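Local coordinates for NMB1025 protein (Neisseria meningitidis serogroup B, PDB 3KJJ), which is of unknown function but belongs to the YjgF/RutC family, whose better-known members deaminate reactive enamines and imines, at residues A52-D55 against R56-E60; I73-R76 against D77-D80. All coordinates share one frame; numbering follows the deposited sequence.

Contact 1. Residues A52-D55 against R56-E60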
loop_
_atom_site.group_PDB
_atom_site.type_symbol
_atom_site.label_atom_id
_atom_site.label_comp_id
_atom_site.label_asym_id
_atom_site.label_seq_id
_atom_site.Cartn_x
_atom_site.Cartn_y
_atom_site.Cartn_z
ATOM N N ALA B 52 3.231 14.757 -12.876
ATOM C CA ALA B 52 2.690 14.974 -14.229
ATOM C C ALA B 52 2.216 13.682 -14.895
ATOM O O ALA B 52 1.143 13.644 -15.507
ATOM C CB ALA B 52 3.710 15.719 -15.126
ATOM N N GLN B 53 2.996 12.616 -14.737
ATOM C CA GLN B 53 2.567 11.265 -15.106
ATOM C C GLN B 53 1.281 10.858 -14.409
ATOM O O GLN B 53 0.364 10.323 -15.044
ATOM C CB GLN B 53 3.645 10.247 -14.739
ATOM C CG GLN B 53 4.906 10.327 -15.570
ATOM C CD GLN B 53 5.938 9.331 -15.094
ATOM O OE1 GLN B 53 5.708 8.131 -15.126
ATOM N NE2 GLN B 53 7.078 9.832 -14.632
ATOM N N ILE B 54 1.216 11.098 -13.098
ATOM C CA ILE B 54 0.037 10.727 -12.332
ATOM C C ILE B 54 -1.193 11.431 -12.895
ATOM O O ILE B 54 -2.227 10.781 -13.122
ATOM C CB ILE B 54 0.232 10.931 -10.800
ATOM C CG1 ILE B 54 1.121 9.806 -10.244
ATOM C CG2 ILE B 54 -1.115 10.944 -10.084
ATOM C CD1 ILE B 54 1.778 10.079 -8.886
ATOM N N ASP B 55 -1.051 12.734 -13.156
ATOM C CA ASP B 55 -2.087 13.537 -13.805
ATOM C C ASP B 55 -2.549 12.870 -15.104
ATOM O O ASP B 55 -3.741 12.733 -15.338
ATOM C CB ASP B 55 -1.592 14.956 -14.113
ATOM C CG ASP B 55 -1.480 15.840 -12.874
ATOM O OD1 ASP B 55 -2.110 15.538 -11.836
ATOM O OD2 ASP B 55 -0.767 16.866 -12.957
ATOM N N ARG B 56 -1.598 12.438 -15.924
ATOM C CA ARG B 56 -1.915 11.860 -17.230
ATOM C C ARG B 56 -2.650 10.525 -17.096
ATOM O O ARG B 56 -3.645 10.301 -17.786
ATOM C CB ARG B 56 -0.671 11.749 -18.121
ATOM C CG ARG B 56 -0.180 13.095 -18.677
ATOM C CD ARG B 56 0.831 12.932 -19.833
ATOM N NE ARG B 56 2.019 12.162 -19.450
ATOM C CZ ARG B 56 3.106 12.679 -18.873
ATOM N NH1 ARG B 56 3.163 13.975 -18.599
ATOM N NH2 ARG B 56 4.141 11.894 -18.562
ATOM N N TRP B 57 -2.202 9.674 -16.170
ATOM C CA TRP B 57 -2.849 8.379 -15.946
ATOM C C TRP B 57 -4.192 8.469 -15.226
ATOM O O TRP B 57 -5.079 7.654 -15.476
ATOM C CB TRP B 57 -1.904 7.374 -15.261
ATOM C CG TRP B 57 -0.781 6.939 -16.187
ATOM C CD1 TRP B 57 0.549 7.227 -16.053
ATOM C CD2 TRP B 57 -0.902 6.168 -17.393
ATOM N NE1 TRP B 57 1.261 6.677 -17.083
ATOM C CE2 TRP B 57 0.395 6.025 -17.926
ATOM C CE3 TRP B 57 -1.983 5.600 -18.082
ATOM C CZ2 TRP B 57 0.646 5.329 -19.113
ATOM C CZ3 TRP B 57 -1.732 4.897 -19.257
ATOM C CH2 TRP B 57 -0.425 4.769 -19.760
ATOM N N LEU B 58 -4.358 9.470 -14.363
ATOM C CA LEU B 58 -5.640 9.655 -13.684
ATOM C C LEU B 58 -6.686 10.138 -14.692
ATOM O O LEU B 58 -7.831 9.670 -14.679
ATOM C CB LEU B 58 -5.506 10.599 -12.471
ATOM C CG LEU B 58 -4.770 10.055 -11.224
ATOM C CD1 LEU B 58 -4.764 11.082 -10.093
ATOM C CD2 LEU B 58 -5.329 8.724 -10.722
ATOM N N ALA B 59 -6.280 11.049 -15.578
ATOM C CA ALA B 59 -7.128 11.500 -16.692
ATOM C C ALA B 59 -7.605 10.324 -17.545
ATOM O O ALA B 59 -8.805 10.173 -17.807
ATOM C CB ALA B 59 -6.389 12.530 -17.554
ATOM N N GLU B 60 -6.666 9.472 -17.949
ATOM C CA GLU B 60 -7.002 8.281 -18.710
ATOM C C GLU B 60 -8.038 7.393 -17.996
ATOM O O GLU B 60 -8.855 6.760 -18.654
ATOM C CB GLU B 60 -5.735 7.495 -19.070
ATOM C CG GLU B 60 -5.847 6.769 -20.409
ATOM C CD GLU B 60 -4.502 6.556 -21.100
ATOM O OE1 GLU B 60 -4.297 5.457 -21.663
ATOM O OE2 GLU B 60 -3.658 7.483 -21.094
HETATM O O HOH W 1 4.105 6.960 -17.085
#
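Arg56 folds its guanidinium back along the last turns of helix 43-60, over Ala52 and Gln53. Its CG stands beside its own backbone N (chi1 -73°); the chain runs toward the helix N terminus and a bend at chi3 (-58°) folds its end back onto the helix, so that one guanidinium face looks onto Ala52 O and Gln53 CA, both offset toward its rim. Arg56 NH2 ends 3.5 Å from Gln53 CG, while Arg56 NH1 comes to 3.9 Å from Ala52 CB. The amide and guanidinium planes are nearly parallel, 12° apart, but Arg56 meets the methylene part of Gln53 and leaves its amide to other partners. Gln53 OE1 takes a hydrogen bond of 2.8 Å from a water, which in turn accepts one of 2.9 Å from Trp57 NE1 at the edge of the indole and in its plane. This one-water bridge links the side chains at positions i and i+4. The other end of the amide is gripped twice, NE2 bonding to Asp49 OD2 and Val36 O, which should fix its rotation.

Beneath run the i to i+4 bonds of an alpha-helix, among them Trp57 N to Gln53 O at 2.9 Å and Ala59 N to Asp55 O at 3.1 Å. On the inward side Ile54 and Leu58 lie alongside each other, Ile54 CG2 to Leu58 CD1, 3.7 Å. Asp55 OD1 accepts a hydrogen bond from Trp91 NE1, linking to helix 81-91. Ile54 and Leu58 seat the helix on strands 29-32 and 114-121, Trp57 touches Leu32, and Gln53 packs against the loop of Met35 and Glu38.

Contact 2. Residues I73-R76 against D77-D80; sequences IYLR and DMGD
A tight local turn joins Leu75 and Arg76, where strand 68-75 ends, to Asp77-Asp80, which lead into helix 81-91. The side-chain contact is apolar, Leu75 CD1 to Met78 SE, the selenium of a selenomethionine, at 4.2 Å; the same Leu75 CD1 methyl lies 4.1 Å from the backbone carbon Asp80 C. The Met78 chain bends at chi2 and chi3, bringing its end back toward the leucine although its CB sets out away from the strand; the side chains cross at about a right angle. The link opens the beta-alpha-beta crossover from strand 68-75 through helix 81-91 to its parallel neighbour, strand 99-104. Asp77 shapes it as an Asx turn: Asp77 OD2 accepts from Gly79 N at 2.8 Å through its anti lone pair, N-H...O angle 147°. Asp77 O also accepts a hydrogen bond from Asp80 N at 2.9 Å, so that side chain and main chain of one residue hold the short 3-10 segment 78-79. Asp80 occupies the N-cap position of helix 81-91, yet its carboxylate makes no capping bond; Asp80 OD2 forms a salt bridge with Arg113. Met78 N bonds to Glu104 OE1, while the Met78 side chain packs on Leu107 of a second subunit.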
loop_
_atom_site.group_PDB
_atom_site.type_symbol
_atom_site.label_atom_id
_atom_site.label_comp_id
_atom_site.label_asym_id
_atom_site.label_seq_id
_atom_site.Cartn_x
_atom_site.Cartn_y
_atom_site.Cartn_z
ATOM N N ILE B 73 4.680 7.659 -0.844
ATOM C CA ILE B 73 5.820 8.299 -1.460
ATOM C C ILE B 73 7.048 7.620 -0.906
ATOM O O ILE B 73 7.253 7.582 0.307
ATOM C CB ILE B 73 5.871 9.808 -1.148
ATOM C CG1 ILE B 73 4.606 10.510 -1.667
ATOM C CG2 ILE B 73 7.136 10.455 -1.769
ATOM C CD1 ILE B 73 4.373 11.885 -1.022
ATOM N N TYR B 74 7.824 7.049 -1.813
ATOM C CA TYR B 74 9.055 6.390 -1.469
ATOM C C TYR B 74 10.162 7.347 -1.896
ATOM O O TYR B 74 10.197 7.779 -3.042
ATOM C CB TYR B 74 9.149 5.055 -2.208
ATOM C CG TYR B 74 8.065 4.049 -1.867
ATOM C CD1 TYR B 74 8.095 3.331 -0.670
ATOM C CD2 TYR B 74 7.015 3.795 -2.759
ATOM C CE1 TYR B 74 7.102 2.408 -0.360
ATOM C CE2 TYR B 74 6.026 2.885 -2.453
ATOM C CZ TYR B 74 6.073 2.194 -1.257
ATOM O OH TYR B 74 5.094 1.282 -0.963
ATOM N N LEU B 75 11.036 7.711 -0.968
ATOM C CA LEU B 75 12.233 8.473 -1.321
ATOM C C LEU B 75 13.446 7.592 -1.117
ATOM O O LEU B 75 13.492 6.818 -0.164
ATOM C CB LEU B 75 12.369 9.733 -0.460
ATOM C CG LEU B 75 11.315 10.828 -0.611
ATOM C CD1 LEU B 75 11.460 11.829 0.540
ATOM C CD2 LEU B 75 11.431 11.537 -1.964
ATOM N N ARG B 76 14.424 7.725 -2.010
ATOM C CA ARG B 76 15.693 7.028 -1.890
ATOM C C ARG B 76 16.452 7.509 -0.651
ATOM O O ARG B 76 17.144 6.734 0.023
ATOM C CB ARG B 76 16.536 7.248 -3.148
ATOM C CG ARG B 76 17.947 6.687 -3.030
ATOM C CD ARG B 76 18.828 7.038 -4.214
ATOM N NE ARG B 76 20.120 6.361 -4.111
ATOM C CZ ARG B 76 20.326 5.071 -4.365
ATOM N NH1 ARG B 76 19.328 4.291 -4.754
ATOM N NH2 ARG B 76 21.544 4.557 -4.246
ATOM N N ASP B 77 16.287 8.790 -0.361
ATOM C CA ASP B 77 17.017 9.473 0.672
ATOM C C ASP B 77 16.094 10.490 1.370
ATOM O O ASP B 77 15.731 11.496 0.779
ATOM C CB ASP B 77 18.232 10.167 0.031
ATOM C CG ASP B 77 19.185 10.736 1.055
ATOM O OD1 ASP B 77 20.412 10.624 0.873
ATOM O OD2 ASP B 77 18.704 11.303 2.048
HETATM N N MSE B 78 15.729 10.220 2.627
HETATM C CA MSE B 78 14.823 11.099 3.398
HETATM C C MSE B 78 15.361 12.525 3.570
HETATM O O MSE B 78 14.639 13.421 3.999
HETATM C CB MSE B 78 14.453 10.474 4.757
HETATM C CG MSE B 78 13.302 11.191 5.539
HETATM SE SE MSE B 78 11.512 11.152 4.667
HETATM C CE MSE B 78 11.416 9.244 4.432
ATOM N N GLY B 79 16.626 12.739 3.216
ATOM C CA GLY B 79 17.167 14.091 3.105
ATOM C C GLY B 79 16.440 14.962 2.081
ATOM O O GLY B 79 16.574 16.182 2.102
ATOM N N ASP B 80 15.663 14.339 1.196
ATOM C CA ASP B 80 14.962 15.061 0.121
ATOM C C ASP B 80 13.500 15.358 0.462
ATOM O O ASP B 80 12.731 15.775 -0.411
ATOM C CB ASP B 80 15.008 14.260 -1.188
ATOM C CG ASP B 80 16.403 14.194 -1.800
ATOM O OD1 ASP B 80 17.204 15.127 -1.600
ATOM O OD2 ASP B 80 16.686 13.205 -2.509
#

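Overall arrangement
From the N terminus, the chain forms strands 11-16, 21-26 and 29-32, then enters helix 43-60, whose final turns hold contact 1. After a loop it runs through strand 68-75 and turns at contact 2 into helix 81-91, before strands 99-104 and 114-121 complete the mixed sheet. Each contact lies within one continuous run of chain, and they follow in series, neither nesting nor crossing. Contacts 1 and 2 sit on opposite sides of the chain's centre; the centres of contacts 1 and 2 are about 22 Å apart. Contact 1 belongs to the helix packed on the middle of the sheet; contact 2 touches other subunits of the three-chain assembly, whereas none touches contact 1.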